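Local coordinates for protein aminoglycoside phosphotransferase (Mycobacterium smegmatis, PDB 6EF6) that phosphorylates (S)-1-amino-2-propanol as the kinase of the aminoacetone utilization microcompartment, at residues 94-102 and 246-254. Numbering follows the deposited sequence.
Sequences DSDVTVPTV and RTITVIDFD. With NA (sodium ion), chain D; BEZ (benzoic acid), chain B; ACT (acetate ion), chain F.
V250 N donates to T98 O (2.9 Å, 161° at the hydrogen), the single direct hydrogen bond joining the loop after helix 78-94 to strand 248-250. The same oxygen takes a CA-H contact from T249. On its other backbone atom, T98 N donates to a water that in turn donates to I248 O (2.7 Å), linking the two backbones; a second water accepts from I248 N and is weakly bonded to T98 OG1. The side chain of T98 lies over the strand, its CB 3.3 Å from I248 O and its CG2 against T249 OG1. The flanking valines in the sequence supply apolar contacts: V97 CG1, anti to its backbone N (chi1 -178°), meets V250 CG2 at 3.6 Å, and V99 CG1 touches F253 CZ at 3.8 Å, approaching the ring obliquely. P100 CD sits 3.1 Å from V250 O. Farther out, P100 CG lies 3.7 Å from benzoic acid C5 and I251 CD1 3.7 Å from its C2; R69 also holds this ligand, while D252 OD2, in the loop after strand 248-250, binds a sodium ion together with D231. Helix 147-163 packs on V97 and V250, and F253 meets H229 edge-to-face. The contact thus brings P100 together with I251 and D252 round the benzoic acid, with T98 held through both backbone N and O, whereas V250 O stays buried without a hydrogen-bonding partner.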
loop_
_atom_site.group_PDB
_atom_site.type_symbol
_atom_site.label_atom_id
_atom_site.label_comp_id
_atom_site.label_asym_id
_atom_site.label_seq_id
_atom_site.Cartn_x
_atom_site.Cartn_y
_atom_site.Cartn_z
ATOM N N ASP A 94 6.651 -2.048 -20.096
ATOM C CA ASP A 94 5.410 -2.393 -20.783
ATOM C C ASP A 94 4.193 -1.624 -20.293
ATOM O O ASP A 94 3.072 -1.919 -20.734
ATOM C CB ASP A 94 5.117 -3.887 -20.638
ATOM C CG ASP A 94 5.945 -4.733 -21.569
ATOM O OD1 ASP A 94 6.033 -4.396 -22.771
ATOM O OD2 ASP A 94 6.516 -5.732 -21.087
ATOM N N SER A 95 4.348 -0.628 -19.438
ATOM C CA SER A 95 3.196 0.155 -19.046
ATOM C C SER A 95 3.544 1.639 -19.003
ATOM O O SER A 95 4.712 2.015 -18.953
ATOM C CB SER A 95 2.740 -0.293 -17.657
ATOM O OG SER A 95 3.410 0.449 -16.687
ATOM N N ASP A 96 2.522 2.484 -18.995
ATOM C CA ASP A 96 2.779 3.914 -18.936
ATOM C C ASP A 96 2.878 4.423 -17.516
ATOM O O ASP A 96 2.986 5.636 -17.309
ATOM C CB ASP A 96 1.720 4.695 -19.711
ATOM C CG ASP A 96 0.373 4.601 -19.087
ATOM O OD1 ASP A 96 -0.014 3.484 -18.692
ATOM O OD2 ASP A 96 -0.304 5.648 -18.989
ATOM N N VAL A 97 2.860 3.524 -16.540
ATOM C CA VAL A 97 3.080 3.901 -15.143
ATOM C C VAL A 97 4.576 4.024 -14.908
ATOM O O VAL A 97 5.338 3.118 -15.267
ATOM C CB VAL A 97 2.491 2.843 -14.197
ATOM C CG1 VAL A 97 2.669 3.242 -12.738
ATOM C CG2 VAL A 97 1.013 2.666 -14.478
ATOM N N THR A 98 4.989 5.121 -14.277
ATOM C CA THR A 98 6.376 5.306 -13.864
ATOM C C THR A 98 6.571 4.643 -12.499
ATOM O O THR A 98 5.824 4.920 -11.559
ATOM C CB THR A 98 6.679 6.791 -13.771
ATOM O OG1 THR A 98 6.373 7.415 -15.037
ATOM C CG2 THR A 98 8.111 7.009 -13.406
ATOM N N VAL A 99 7.590 3.786 -12.390
ATOM C CA VAL A 99 7.886 3.041 -11.166
ATOM C C VAL A 99 9.372 3.138 -10.829
ATOM O O VAL A 99 10.146 3.592 -11.668
ATOM C CB VAL A 99 7.436 1.569 -11.283
ATOM C CG1 VAL A 99 5.953 1.462 -11.568
ATOM C CG2 VAL A 99 8.204 0.815 -12.355
ATOM N N PRO A 100 9.815 2.673 -9.674
ATOM C CA PRO A 100 11.249 2.743 -9.359
ATOM C C PRO A 100 12.071 1.801 -10.219
ATOM O O PRO A 100 11.598 0.751 -10.658
ATOM C CB PRO A 100 11.319 2.308 -7.894
ATOM C CG PRO A 100 9.874 2.500 -7.359
ATOM C CD PRO A 100 9.044 2.123 -8.542
ATOM N N THR A 101 13.333 2.187 -10.419
ATOM C CA THR A 101 14.324 1.380 -11.120
ATOM C C THR A 101 15.328 0.826 -10.122
ATOM O O THR A 101 15.962 1.579 -9.378
ATOM C CB THR A 101 15.080 2.216 -12.146
ATOM O OG1 THR A 101 14.160 2.723 -13.129
ATOM C CG2 THR A 101 16.110 1.373 -12.855
ATOM N N VAL A 102 15.500 -0.491 -10.128
ATOM C CA VAL A 102 16.410 -1.119 -9.191
ATOM C C VAL A 102 17.855 -0.831 -9.603
ATOM O O VAL A 102 18.198 -0.845 -10.793
ATOM C CB VAL A 102 16.119 -2.630 -9.148
ATOM C CG1 VAL A 102 17.225 -3.352 -8.364
ATOM C CG2 VAL A 102 14.789 -2.901 -8.528
ATOM N N ARG A 246 2.970 16.270 -14.793
ATOM C CA ARG A 246 4.220 16.141 -14.058
ATOM C C ARG A 246 4.563 14.659 -14.025
ATOM O O ARG A 246 3.747 13.809 -14.392
ATOM C CB ARG A 246 4.050 16.679 -12.639
ATOM C CG ARG A 246 2.915 15.981 -11.897
ATOM C CD ARG A 246 2.288 16.826 -10.801
ATOM N NE ARG A 246 0.889 16.443 -10.646
ATOM C CZ ARG A 246 0.150 16.741 -9.590
ATOM N NH1 ARG A 246 -1.109 16.352 -9.551
ATOM N NH2 ARG A 246 0.666 17.434 -8.583
ATOM N N THR A 247 5.781 14.352 -13.590
ATOM C CA THR A 247 6.202 12.958 -13.490
ATOM C C THR A 247 5.757 12.387 -12.151
ATOM O O THR A 247 6.132 12.902 -11.095
ATOM C CB THR A 247 7.719 12.844 -13.648
ATOM O OG1 THR A 247 8.122 13.462 -14.878
ATOM C CG2 THR A 247 8.122 11.381 -13.663
ATOM N N ILE A 248 4.911 11.374 -12.198
ATOM C CA ILE A 248 4.360 10.747 -11.005
ATOM C C ILE A 248 4.921 9.340 -10.912
ATOM O O ILE A 248 4.661 8.505 -11.790
ATOM C CB ILE A 248 2.823 10.715 -11.037
ATOM C CG1 ILE A 248 2.314 12.146 -11.257
ATOM C CG2 ILE A 248 2.275 10.170 -9.759
ATOM C CD1 ILE A 248 0.915 12.207 -11.851
ATOM N N THR A 249 5.669 9.057 -9.842
ATOM C CA THR A 249 6.255 7.731 -9.649
ATOM C C THR A 249 5.530 6.986 -8.551
ATOM O O THR A 249 5.440 7.476 -7.426
ATOM C CB THR A 249 7.740 7.846 -9.279
ATOM O OG1 THR A 249 8.428 8.643 -10.245
ATOM C CG2 THR A 249 8.413 6.501 -9.266
ATOM N N VAL A 250 5.036 5.795 -8.857
ATOM C CA VAL A 250 4.421 4.950 -7.849
ATOM C C VAL A 250 5.525 4.221 -7.106
ATOM O O VAL A 250 6.391 3.604 -7.741
ATOM C CB VAL A 250 3.480 3.927 -8.499
ATOM C CG1 VAL A 250 2.781 3.082 -7.385
ATOM C CG2 VAL A 250 2.449 4.608 -9.374
ATOM N N ILE A 251 5.549 4.368 -5.774
ATOM C CA ILE A 251 6.589 3.754 -4.965
ATOM C C ILE A 251 5.941 2.731 -4.020
ATOM O O ILE A 251 4.710 2.592 -3.929
ATOM C CB ILE A 251 7.405 4.809 -4.182
ATOM C CG1 ILE A 251 6.547 5.532 -3.156
ATOM C CG2 ILE A 251 8.075 5.784 -5.145
ATOM C CD1 ILE A 251 7.351 6.173 -2.033
ATOM N N ASP A 252 6.787 2.021 -3.267
ATOM C CA ASP A 252 6.352 1.191 -2.144
ATOM C C ASP A 252 5.361 0.114 -2.576
ATOM O O ASP A 252 4.246 0.010 -2.066
ATOM C CB ASP A 252 5.771 2.041 -1.012
ATOM C CG ASP A 252 5.563 1.247 0.273
ATOM O OD1 ASP A 252 6.038 0.103 0.341
ATOM O OD2 ASP A 252 4.911 1.779 1.198
ATOM N N PHE A 253 5.863 -0.751 -3.466
ATOM C CA PHE A 253 5.159 -1.975 -3.880
ATOM C C PHE A 253 5.302 -3.105 -2.843
ATOM O O PHE A 253 5.024 -4.269 -3.152
ATOM C CB PHE A 253 5.619 -2.437 -5.288
ATOM C CG PHE A 253 5.067 -1.658 -6.430
ATOM C CD1 PHE A 253 5.523 -0.363 -6.731
ATOM C CD2 PHE A 253 4.174 -2.244 -7.317
ATOM C CE1 PHE A 253 5.038 0.331 -7.822
ATOM C CE2 PHE A 253 3.692 -1.522 -8.403
ATOM C CZ PHE A 253 4.113 -0.257 -8.667
ATOM N N ASP A 254 5.787 -2.817 -1.628
ATOM C CA ASP A 254 6.144 -3.908 -0.732
ATOM C C ASP A 254 4.939 -4.687 -0.200
ATOM O O ASP A 254 5.161 -5.776 0.333
ATOM C CB ASP A 254 6.948 -3.344 0.443
ATOM C CG ASP A 254 7.592 -4.441 1.308
ATOM O OD1 ASP A 254 8.314 -5.324 0.795
ATOM O OD2 ASP A 254 7.408 -4.408 2.555
HETATM NA NA NA D . 3.239 0.342 2.573
HETATM C C BEZ B . 9.987 1.778 -1.605
HETATM O O1 BEZ B . 9.660 0.786 -2.257
HETATM O O2 BEZ B . 9.856 1.768 -0.348
HETATM C C1 BEZ B . 10.524 2.961 -2.336
HETATM C C2 BEZ B . 10.522 4.210 -1.744
HETATM C C3 BEZ B . 11.030 5.300 -2.442
HETATM C C4 BEZ B . 11.521 5.133 -3.730
HETATM C C5 BEZ B . 11.523 3.873 -4.320
HETATM C C6 BEZ B . 11.014 2.797 -3.623
HETATM C C ACT F . -1.693 15.204 -12.770
HETATM O O ACT F . -0.464 15.424 -12.983
HETATM O OXT ACT F . -2.312 15.194 -11.672
HETATM C CH3 ACT F . -2.570 14.904 -14.016
HETATM O O HOH W 1 2.967 7.182 -13.413
HETATM O O HOH W 2 4.328 10.033 -14.746
HETATM O O HOH W 3 3.486 -1.204 1.017
HETATM O O HOH W 4 5.548 -0.219 3.258
HETATM O O HOH W 5 2.407 -0.831 4.008
#